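Long-range contacts in proline dipeptidase (Streptococcus pneumoniae, PDB 3PN9), which forms the N-terminal domain of a prolidase, an enzyme that probably hydrolyses dipeptides with a C-terminal proline: residues K18-V23 and D96-A101; Q9-L14 and L47-D52. All coordinates share one frame; numbering follows the deposited sequence.

Contact 1. Residues K18-V23 and D96-A101; sequences KLDVAV and DFKRVA
Val21 and Ala22 pair with Val100 and Ala101 as adjacent parallel strands inside the mixed sheet of the creatinase/prolidase N-terminal domain, with strand 123-126 beyond strand 99-102. The short axes approach to 4.8 Å at an angle of 33°, and the ladder is explicit: Ala101 N donates to Val21 O (3.0 Å), and Val23 N to Ala101 O. Ahead of the ladder the carboxylate of Asp20 takes over. With CG anti to the carbonyl carbon (chi1 -58°), OD2 is carried to two successive amides: Arg99 N, 2.9 Å away, uses the anti lone pair of OD2, whereas Lys98 N meets OD2 from above the carboxylate plane. Two donors on one oxygen would be expected to favour the ionised acid. Asp20 N closes the ring by donating to Arg99 O at 2.8 Å, so this residue grips the opposing backbone through both main chain and side chain. On one face Val21 CG1 sits 3.8 Å from Val100 CG2, the two valines side by side and pointing the same way, and also touches CD1 of the Phe97 ring, which Phe119 meets edge-to-face. On the other face Leu19 CD1 packs against Ala101 CB. Arg99 crosses Leu19 at roughly a right angle, its chain bent at chi3, and Leu19 CD2 covers one guanidinium face. Salt bridges to Glu123 and Asp125 and a bond from NH2 to Glu17 O hold the far end of the guanidinium, while Arg99 NE reaches Lys18 O, 2.9 Å away and 52° out of its carbonyl plane.

Contact 2. Residues Q9-L14 and L47-D52; sequences QILTYL and LFVLAD
A buried, apolar helix-on-sheet contact joins helix 6-17 to the end of strand 46-50, through Ile10, Leu11 and Leu14 on one side and Val49 and Ala51 on the other. The segment axes pass 8.9 Å apart at 57°, and no direct hydrogen bond spans them. Val49 CG1 is the meeting point: Ile10 CG2 lies 3.6 Å from it, the two side chains crossing at about a right angle, while Leu11 CD2 and Leu14 CD1 also reach it. Placing CG1 anti to the backbone N (chi1 -174°) turns that methyl to the helix. This is the alpha/beta layering of the prolidase N-terminal domain, in which the helix lies across one face of the mixed sheet; Leu14 also touches Ala22 on strand 21-24, and Ile10 meets Leu33 of helix 27-34. The leucine tips press on backbone as well as on side chains. Leu14 CD1 approaches Val49 O to 3.3 Å and Leu11 CD2 comes 3.2 Å from Leu50 O, both close for a methyl against a carbonyl. Leu14 CB lies 4.3 Å from Ala51 CB. At the strand's end a water links the main chains, donating to Leu11 O at 2.8 Å and to Ala51 O at 2.7 Å.

From the N terminus the chain enters helix 6-17, turns at the Schellman motif of Lys18 and runs directly into strand 21-24; the helix gives contact 2 its first segment, and the turn and strand give contact 1 its own. Contact 2 closes the shorter loop, with 32 residues between its segments, when strand 46-50 comes to pack against the helix; contact 1 closes the longer, with 72 between its segments, at strand 99-102. Their segments alternate, so the loops cross rather than nest. Strand 21-24 lies between strands 46-50 and 99-102, antiparallel to the first and parallel to the second. The contacts meet directly: Ala22 N is 2.8 Å from Val49 O, a probable hydrogen bond.

Contact 1. Residues K18-V23 and D96-A101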
loop_
_atom_site.group_PDB
_atom_site.type_symbol
_atom_site.label_atom_id
_atom_site.label_comp_id
_atom_site.label_asym_id
_atom_site.label_seq_id
_atom_site.Cartn_x
_atom_site.Cartn_y
_atom_site.Cartn_z
ATOM N N LYS A 18 5.369 -5.058 6.004
ATOM C CA LYS A 18 6.711 -4.650 6.408
ATOM C C LYS A 18 7.672 -5.865 6.284
ATOM O O LYS A 18 8.447 -6.131 7.215
ATOM C CB LYS A 18 6.737 -4.092 7.837
ATOM C CG LYS A 18 5.999 -2.753 7.941
ATOM C CD LYS A 18 5.713 -2.578 9.432
ATOM C CE LYS A 18 5.662 -1.103 9.732
ATOM N NZ LYS A 18 4.389 -0.605 9.113
ATOM N N LEU A 19 7.587 -6.600 5.165
ATOM C CA LEU A 19 8.430 -7.764 4.956
ATOM C C LEU A 19 9.565 -7.347 4.055
ATOM O O LEU A 19 9.311 -6.636 3.080
ATOM C CB LEU A 19 7.557 -8.895 4.263
ATOM C CG LEU A 19 6.544 -9.588 5.194
ATOM C CD1 LEU A 19 5.522 -10.430 4.457
ATOM C CD2 LEU A 19 7.321 -10.542 6.197
ATOM N N ASP A 20 10.768 -7.902 4.252
ATOM C CA ASP A 20 11.887 -7.638 3.312
ATOM C C ASP A 20 11.885 -8.658 2.133
ATOM O O ASP A 20 12.345 -8.313 1.017
ATOM C CB ASP A 20 13.211 -7.736 4.114
ATOM C CG ASP A 20 13.202 -6.751 5.259
ATOM O OD1 ASP A 20 13.143 -5.581 4.906
ATOM O OD2 ASP A 20 13.059 -7.105 6.442
ATOM N N VAL A 21 11.341 -9.881 2.353
ATOM C CA VAL A 21 11.321 -10.797 1.273
ATOM C C VAL A 21 10.315 -11.912 1.554
ATOM O O VAL A 21 9.985 -12.259 2.690
ATOM C CB VAL A 21 12.811 -11.408 1.076
ATOM C CG1 VAL A 21 13.193 -12.135 2.355
ATOM C CG2 VAL A 21 12.866 -12.453 -0.071
ATOM N N ALA A 22 9.793 -12.448 0.474
ATOM C CA ALA A 22 8.964 -13.679 0.601
ATOM C C ALA A 22 9.729 -14.820 -0.094
ATOM O O ALA A 22 10.112 -14.696 -1.262
ATOM C CB ALA A 22 7.618 -13.506 -0.150
ATOM N N VAL A 23 9.739 -15.970 0.548
ATOM C CA VAL A 23 10.477 -17.072 0.054
ATOM C C VAL A 23 9.436 -18.142 -0.284
ATOM O O VAL A 23 8.815 -18.745 0.600
ATOM C CB VAL A 23 11.480 -17.690 1.133
ATOM C CG1 VAL A 23 12.268 -18.857 0.452
ATOM C CG2 VAL A 23 12.408 -16.552 1.661
ATOM N N ASP A 96 19.741 -5.965 5.178
ATOM C CA ASP A 96 19.465 -6.441 6.513
ATOM C C ASP A 96 18.051 -7.065 6.434
ATOM O O ASP A 96 17.049 -6.325 6.323
ATOM C CB ASP A 96 19.435 -5.215 7.428
ATOM C CG ASP A 96 19.222 -5.600 8.857
ATOM O OD1 ASP A 96 19.236 -6.831 9.112
ATOM O OD2 ASP A 96 19.001 -4.697 9.717
ATOM N N PHE A 97 17.951 -8.398 6.381
ATOM C CA PHE A 97 16.618 -9.024 6.287
ATOM C C PHE A 97 16.039 -9.147 7.675
ATOM O O PHE A 97 16.394 -10.063 8.390
ATOM C CB PHE A 97 16.705 -10.355 5.531
ATOM C CG PHE A 97 17.140 -10.190 4.073
ATOM C CD1 PHE A 97 16.195 -9.924 3.095
ATOM C CD2 PHE A 97 18.491 -10.374 3.679
ATOM C CE1 PHE A 97 16.545 -9.762 1.738
ATOM C CE2 PHE A 97 18.859 -10.238 2.351
ATOM C CZ PHE A 97 17.885 -9.911 1.335
ATOM N N LYS A 98 15.160 -8.249 8.100
ATOM C CA LYS A 98 14.583 -8.409 9.440
ATOM C C LYS A 98 13.350 -9.241 9.472
ATOM O O LYS A 98 13.011 -9.839 10.520
ATOM C CB LYS A 98 14.169 -7.041 9.936
ATOM C CG LYS A 98 15.416 -6.182 10.089
ATOM C CD LYS A 98 14.988 -4.842 10.770
ATOM C CE LYS A 98 15.104 -3.754 9.778
ATOM N NZ LYS A 98 15.817 -2.670 10.560
ATOM N N ARG A 99 12.615 -9.272 8.337
ATOM C CA ARG A 99 11.314 -9.988 8.352
ATOM C C ARG A 99 11.181 -10.722 7.064
ATOM O O ARG A 99 11.287 -10.109 5.957
ATOM C CB ARG A 99 10.151 -8.967 8.571
ATOM C CG ARG A 99 10.196 -8.307 10.024
ATOM C CD ARG A 99 9.051 -7.290 10.397
ATOM N NE ARG A 99 7.826 -7.609 9.657
ATOM C CZ ARG A 99 7.043 -8.666 9.887
ATOM N NH1 ARG A 99 7.305 -9.498 10.906
ATOM N NH2 ARG A 99 5.961 -8.883 9.127
ATOM N N VAL A 100 10.905 -11.995 7.175
ATOM C CA VAL A 100 10.887 -12.858 5.995
ATOM C C VAL A 100 9.555 -13.627 6.073
ATOM O O VAL A 100 9.176 -14.048 7.148
ATOM C CB VAL A 100 12.104 -13.868 6.145
ATOM C CG1 VAL A 100 12.080 -15.028 5.097
ATOM C CG2 VAL A 100 13.473 -13.011 5.999
ATOM N N ALA A 101 8.910 -13.921 4.943
ATOM C CA ALA A 101 7.747 -14.781 4.954
ATOM C C ALA A 101 8.099 -16.056 4.232
ATOM O O ALA A 101 8.689 -16.001 3.171
ATOM C CB ALA A 101 6.490 -14.051 4.159
#

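Contact 2. Residues Q9-L14 and L47-D52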
loop_
_atom_site.group_PDB
_atom_site.type_symbol
_atom_site.label_atom_id
_atom_site.label_comp_id
_atom_site.label_asym_id
_atom_site.label_seq_id
_atom_site.Cartn_x
_atom_site.Cartn_y
_atom_site.Cartn_z
ATOM N N GLN A 9 1.092 -8.255 -6.806
ATOM C CA GLN A 9 0.300 -8.395 -5.564
ATOM C C GLN A 9 1.235 -8.812 -4.430
ATOM O O GLN A 9 1.048 -8.374 -3.300
ATOM C CB GLN A 9 -0.669 -9.563 -5.725
ATOM C CG GLN A 9 -1.956 -9.090 -6.550
ATOM C CD GLN A 9 -3.046 -10.184 -6.526
ATOM O OE1 GLN A 9 -3.531 -10.576 -5.418
ATOM N NE2 GLN A 9 -3.372 -10.728 -7.710
ATOM N N ILE A 10 2.210 -9.722 -4.679
ATOM C CA ILE A 10 3.124 -10.028 -3.540
ATOM C C ILE A 10 3.962 -8.818 -3.216
ATOM O O ILE A 10 4.168 -8.530 -2.019
ATOM C CB ILE A 10 4.046 -11.230 -3.941
ATOM C CG1 ILE A 10 3.153 -12.493 -3.977
ATOM C CG2 ILE A 10 5.220 -11.378 -2.851
ATOM C CD1 ILE A 10 3.817 -13.676 -4.548
ATOM N N LEU A 11 4.412 -8.047 -4.233
ATOM C CA LEU A 11 5.174 -6.801 -3.836
ATOM C C LEU A 11 4.373 -5.899 -2.958
ATOM O O LEU A 11 4.902 -5.216 -2.026
ATOM C CB LEU A 11 5.670 -5.990 -5.107
ATOM C CG LEU A 11 6.646 -6.790 -6.005
ATOM C CD1 LEU A 11 6.982 -6.031 -7.405
ATOM C CD2 LEU A 11 7.956 -6.962 -5.237
ATOM N N THR A 12 3.097 -5.759 -3.311
ATOM C CA THR A 12 2.249 -4.843 -2.546
ATOM C C THR A 12 2.132 -5.365 -1.123
ATOM O O THR A 12 2.102 -4.600 -0.122
ATOM C CB THR A 12 0.814 -4.797 -3.261
ATOM O OG1 THR A 12 1.021 -4.261 -4.587
ATOM C CG2 THR A 12 -0.146 -3.923 -2.548
ATOM N N TYR A 13 1.951 -6.680 -1.005
ATOM C CA TYR A 13 1.797 -7.325 0.306
ATOM C C TYR A 13 3.090 -7.174 1.184
ATOM O O TYR A 13 2.992 -6.910 2.398
ATOM C CB TYR A 13 1.531 -8.823 0.050
ATOM C CG TYR A 13 1.524 -9.732 1.265
ATOM C CD1 TYR A 13 0.382 -9.660 2.080
ATOM C CD2 TYR A 13 2.569 -10.634 1.591
ATOM C CE1 TYR A 13 0.228 -10.397 3.152
ATOM C CE2 TYR A 13 2.410 -11.480 2.775
ATOM C CZ TYR A 13 1.233 -11.309 3.524
ATOM O OH TYR A 13 0.745 -11.995 4.684
ATOM N N LEU A 14 4.289 -7.256 0.539
ATOM C CA LEU A 14 5.536 -7.111 1.286
ATOM C C LEU A 14 5.539 -5.702 1.902
ATOM O O LEU A 14 5.938 -5.511 3.070
ATOM C CB LEU A 14 6.776 -7.289 0.368
ATOM C CG LEU A 14 6.855 -8.712 -0.249
ATOM C CD1 LEU A 14 8.100 -8.798 -1.186
ATOM C CD2 LEU A 14 6.979 -9.789 0.876
ATOM N N LEU A 47 11.853 -19.399 -5.008
ATOM C CA LEU A 47 11.676 -18.039 -5.646
ATOM C C LEU A 47 11.759 -17.005 -4.503
ATOM O O LEU A 47 11.062 -17.111 -3.458
ATOM C CB LEU A 47 10.281 -17.975 -6.336
ATOM C CG LEU A 47 9.882 -16.552 -6.828
ATOM C CD1 LEU A 47 10.805 -16.323 -8.016
ATOM C CD2 LEU A 47 8.377 -16.560 -7.269
ATOM N N PHE A 48 12.660 -16.031 -4.620
ATOM C CA PHE A 48 12.735 -15.018 -3.603
ATOM C C PHE A 48 12.072 -13.745 -4.166
ATOM O O PHE A 48 12.565 -13.209 -5.181
ATOM C CB PHE A 48 14.197 -14.662 -3.310
ATOM C CG PHE A 48 14.917 -15.838 -2.654
ATOM C CD1 PHE A 48 14.806 -16.021 -1.287
ATOM C CD2 PHE A 48 15.603 -16.803 -3.458
ATOM C CE1 PHE A 48 15.450 -17.143 -0.678
ATOM C CE2 PHE A 48 16.266 -17.893 -2.835
ATOM C CZ PHE A 48 16.163 -18.056 -1.437
ATOM N N VAL A 49 10.980 -13.300 -3.551
ATOM C CA VAL A 49 10.351 -12.047 -4.051
ATOM C C VAL A 49 10.803 -11.001 -3.045
ATOM O O VAL A 49 10.435 -11.052 -1.878
ATOM C CB VAL A 49 8.796 -12.130 -4.046
ATOM C CG1 VAL A 49 8.237 -10.824 -4.747
ATOM C CG2 VAL A 49 8.314 -13.398 -4.895
ATOM N N LEU A 50 11.657 -10.117 -3.506
ATOM C CA LEU A 50 12.241 -9.114 -2.676
ATOM C C LEU A 50 11.325 -7.868 -2.676
ATOM O O LEU A 50 10.649 -7.634 -3.666
ATOM C CB LEU A 50 13.585 -8.687 -3.352
ATOM C CG LEU A 50 14.639 -9.867 -3.221
ATOM C CD1 LEU A 50 15.826 -9.747 -4.252
ATOM C CD2 LEU A 50 15.202 -9.779 -1.762
ATOM N N ALA A 51 11.409 -7.034 -1.628
ATOM C CA ALA A 51 10.423 -5.943 -1.481
ATOM C C ALA A 51 10.671 -4.895 -2.536
ATOM O O ALA A 51 9.697 -4.314 -3.062
ATOM C CB ALA A 51 10.508 -5.273 -0.104
ATOM N N ASP A 52 11.943 -4.630 -2.839
ATOM C CA ASP A 52 12.234 -3.426 -3.615
ATOM C C ASP A 52 13.085 -3.649 -4.814
ATOM O O ASP A 52 13.637 -2.661 -5.356
ATOM C CB ASP A 52 12.962 -2.345 -2.711
ATOM C CG ASP A 52 12.132 -1.942 -1.487
ATOM O OD1 ASP A 52 10.852 -1.824 -1.568
ATOM O OD2 ASP A 52 12.738 -1.729 -0.408
HETATM O O HOH W 1 7.373 -3.997 -1.811
#